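Local atomic coordinates of capsular polysaccharide biosynthesis protein (Burkholderia pseudomallei, PDB entry 4BQN), a protein that binds coenzyme A and probably acts as an acetyltransferase in the biosynthesis of capsular polysaccharide. Residues A16-K21 with D232-T237. The protein carries 1 engineered substitution. Sequence-based numbering, arbitrary orientation. Where two conformers were deposited one is given.
Sequences APALAK and DPLDVT
Ala18, on the helix 15-24 that follows strand 6-11, an inner strand of the four-stranded parallel sheet, makes a small apolar contact with Pro233 and Leu234, in the long loop between helix 204-217 and strand 260-262. The loop side is a type I beta turn from Asp232 to Asp235, with Pro233 and Leu234 as its two central residues, so the turn presents its corner to the helix. The nearest CA pair, Ala18 CA and Pro233 CA, is 5.6 Å apart, which puts the proline corner of the turn opposite Ala18, a spacing that the short methyl side chain of Ala18 permits. About 137 Å² is buried in total, and the contact is purely van der Waals.

The methyl of Ala18 points at the turn and is met by both side chains. The proline ring approaches with its CB and CG corner, and Pro233 CG lies 4.0 Å from Ala18 CB. The first bond of Leu234 does not point at the helix, but the end of its side chain comes closer: chi1 (-62°) sets CG anti to the carbonyl carbon, 3.9 Å from Ala18 CB. Both methyls lie slightly farther from Ala18 CB than CG does, with CD1 at 4.0 Å.

Met207 of helix 204-217 also packs on Ala18. Leu234 touches Cys14, the residue seen covalently linked to coenzyme A, and its side chain lies about 5 Å from the bound coenzyme A. The contact therefore joins the start of the helix beside the CoA site to the loop bordering that site. Its shortest approach is 3.7 Å, between Ala18 CB and Pro233 CB.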
ATOM      1  N   ALA A  16       0.545  -9.652  -0.336  1.00  9.91           N
ATOM      2  CA  ALA A  16       0.180 -11.054  -0.180  1.00  9.79           C
ATOM      3  C   ALA A  16       1.369 -11.945   0.229  1.00 10.83           C
ATOM      4  O   ALA A  16       1.275 -12.632   1.244  1.00 11.22           O
ATOM      5  CB  ALA A  16      -0.589 -11.558  -1.395  1.00 11.09           C
ATOM      6  N   PRO A  17       2.506 -11.905  -0.501  1.00 10.88           N
ATOM      7  CA  PRO A  17       3.652 -12.681  -0.031  0.70 12.39           C
ATOM      8  C   PRO A  17       4.113 -12.222   1.364  1.00 10.70           C
ATOM      9  O   PRO A  17       4.547 -13.048   2.174  1.00 12.39           O
ATOM     10  CB  PRO A  17       4.708 -12.418  -1.120  0.70 14.73           C
ATOM     11  CG  PRO A  17       3.876 -12.184  -2.359  0.70 11.78           C
ATOM     12  CD  PRO A  17       2.728 -11.364  -1.858  0.70 10.96           C
ATOM     13  N   ALA A  18       3.999 -10.920   1.643  1.00 11.39           N
ATOM     14  CA  ALA A  18       4.388 -10.388   2.956  1.00 11.97           C
ATOM     15  C   ALA A  18       3.502 -10.958   4.055  1.00 10.46           C
ATOM     16  O   ALA A  18       4.005 -11.351   5.118  1.00 12.30           O
ATOM     17  CB  ALA A  18       4.330  -8.868   2.966  1.00 13.62           C
ATOM     18  N   LEU A  19       2.202 -11.064   3.784  1.00 10.81           N
ATOM     19  CA  LEU A  19       1.260 -11.653   4.734  1.00 10.32           C
ATOM     20  C   LEU A  19       1.560 -13.137   4.972  1.00 10.39           C
ATOM     21  O   LEU A  19       1.532 -13.583   6.113  1.00 12.09           O
ATOM     22  CB  LEU A  19      -0.171 -11.448   4.208  1.00 10.71           C
ATOM     23  CG  LEU A  19      -1.283 -12.073   5.046  1.00 10.56           C
ATOM     24  CD1 LEU A  19      -1.264 -11.600   6.487  1.00 14.53           C
ATOM     25  CD2 LEU A  19      -2.619 -11.738   4.392  1.00 13.09           C
ATOM     26  N   ALA A  20       1.844 -13.891   3.912  1.00 11.16           N
ATOM     27  CA  ALA A  20       2.215 -15.297   4.067  1.00 12.43           C
ATOM     28  C   ALA A  20       3.467 -15.445   4.946  1.00 12.89           C
ATOM     29  O   ALA A  20       3.528 -16.324   5.809  1.00 14.18           O
ATOM     30  CB  ALA A  20       2.440 -15.935   2.709  1.00 13.19           C
ATOM     31  N   LYS A  21       4.464 -14.587   4.723  1.00 12.70           N
ATOM     32  CA  LYS A  21       5.691 -14.621   5.510  0.60 13.26           C
ATOM     33  C   LYS A  21       5.363 -14.376   6.991  1.00 13.84           C
ATOM     34  O   LYS A  21       5.880 -15.060   7.884  1.00 14.32           O
ATOM     35  CB  LYS A  21       6.684 -13.582   4.976  0.60 16.35           C
ATOM     36  CG  LYS A  21       8.096 -13.684   5.534  0.60 16.96           C
ATOM     37  CD  LYS A  21       8.900 -14.816   4.902  0.60 22.49           C
ATOM     38  CE  LYS A  21       9.450 -14.440   3.536  0.60 20.95           C
ATOM     39  NZ  LYS A  21      10.206 -15.576   2.937  0.60 22.24           N
ATOM     40  N   ASP A 232       9.968  -7.491   8.682  1.00 13.69           N
ATOM     41  CA  ASP A 232       9.470  -6.196   8.202  1.00 14.09           C
ATOM     42  C   ASP A 232       9.526  -6.283   6.675  1.00 12.39           C
ATOM     43  O   ASP A 232      10.427  -5.705   6.032  1.00 13.98           O
ATOM     44  CB  ASP A 232      10.347  -5.074   8.764  1.00 15.11           C
ATOM     45  CG  ASP A 232       9.709  -3.705   8.674  1.00 13.91           C
ATOM     46  OD1 ASP A 232       8.541  -3.573   8.261  1.00 12.80           O
ATOM     47  OD2 ASP A 232      10.400  -2.733   9.032  1.00 17.19           O
ATOM     48  N   PRO A 233       8.582  -7.048   6.085  1.00 12.16           N
ATOM     49  CA  PRO A 233       8.802  -7.505   4.705  1.00 13.50           C
ATOM     50  C   PRO A 233       8.702  -6.441   3.621  1.00 12.76           C
ATOM     51  O   PRO A 233       9.231  -6.655   2.537  1.00 16.55           O
ATOM     52  CB  PRO A 233       7.709  -8.566   4.484  1.00 15.35           C
ATOM     53  CG  PRO A 233       7.178  -8.899   5.819  1.00 25.20           C
ATOM     54  CD  PRO A 233       7.436  -7.728   6.721  1.00 15.83           C
ATOM     55  N   LEU A 234       8.059  -5.311   3.910  1.00 11.31           N
ATOM     56  CA  LEU A 234       7.846  -4.273   2.898  1.00 11.30           C
ATOM     57  C   LEU A 234       8.611  -2.997   3.234  1.00 10.37           C
ATOM     58  O   LEU A 234       8.085  -1.894   3.103  1.00 12.45           O
ATOM     59  CB  LEU A 234       6.349  -4.007   2.723  1.00 11.18           C
ATOM     60  CG  LEU A 234       5.570  -5.228   2.235  1.00 12.85           C
ATOM     61  CD1 LEU A 234       4.091  -4.916   2.238  1.00 14.56           C
ATOM     62  CD2 LEU A 234       5.994  -5.661   0.843  1.00 18.42           C
ATOM     63  N   ASP A 235       9.862  -3.159   3.652  1.00 12.58           N
ATOM     64  CA  ASP A 235      10.675  -2.033   4.115  1.00 13.02           C
ATOM     65  C   ASP A 235      11.659  -1.489   3.072  1.00 12.74           C
ATOM     66  O   ASP A 235      12.517  -0.671   3.411  1.00 14.76           O
ATOM     67  CB  ASP A 235      11.443  -2.419   5.388  1.00 13.08           C
ATOM     68  CG  ASP A 235      12.543  -3.427   5.126  1.00 15.00           C
ATOM     69  OD1 ASP A 235      12.444  -4.210   4.161  1.00 15.04           O
ATOM     70  OD2 ASP A 235      13.514  -3.449   5.908  1.00 20.86           O
ATOM     71  N   VAL A 236      11.528  -1.920   1.817  1.00 12.27           N
ATOM     72  CA  VAL A 236      12.446  -1.502   0.752  1.00 11.66           C
ATOM     73  C   VAL A 236      12.562   0.029   0.623  1.00 12.11           C
ATOM     74  O   VAL A 236      13.678   0.574   0.504  1.00 12.80           O
ATOM     75  CB  VAL A 236      12.063  -2.139  -0.623  1.00 13.01           C
ATOM     76  CG1 VAL A 236      10.611  -1.887  -1.027  1.00 14.00           C
ATOM     77  CG2 VAL A 236      13.001  -1.665  -1.731  1.00 15.23           C
ATOM     78  N   THR A 237      11.422   0.709   0.674  1.00 11.38           N
ATOM     79  CA  THR A 237      11.347   2.132   0.397  1.00 11.18           C
ATOM     80  C   THR A 237      10.600   2.840   1.514  1.00 10.44           C
ATOM     81  O   THR A 237       9.544   2.384   1.968  1.00 11.68           O
ATOM     82  CB  THR A 237      10.715   2.360  -0.983  1.00 11.94           C
ATOM     83  OG1 THR A 237      11.659   1.916  -1.968  1.00 13.48           O
ATOM     84  CG2 THR A 237      10.351   3.814  -1.238  1.00 13.15           C
TER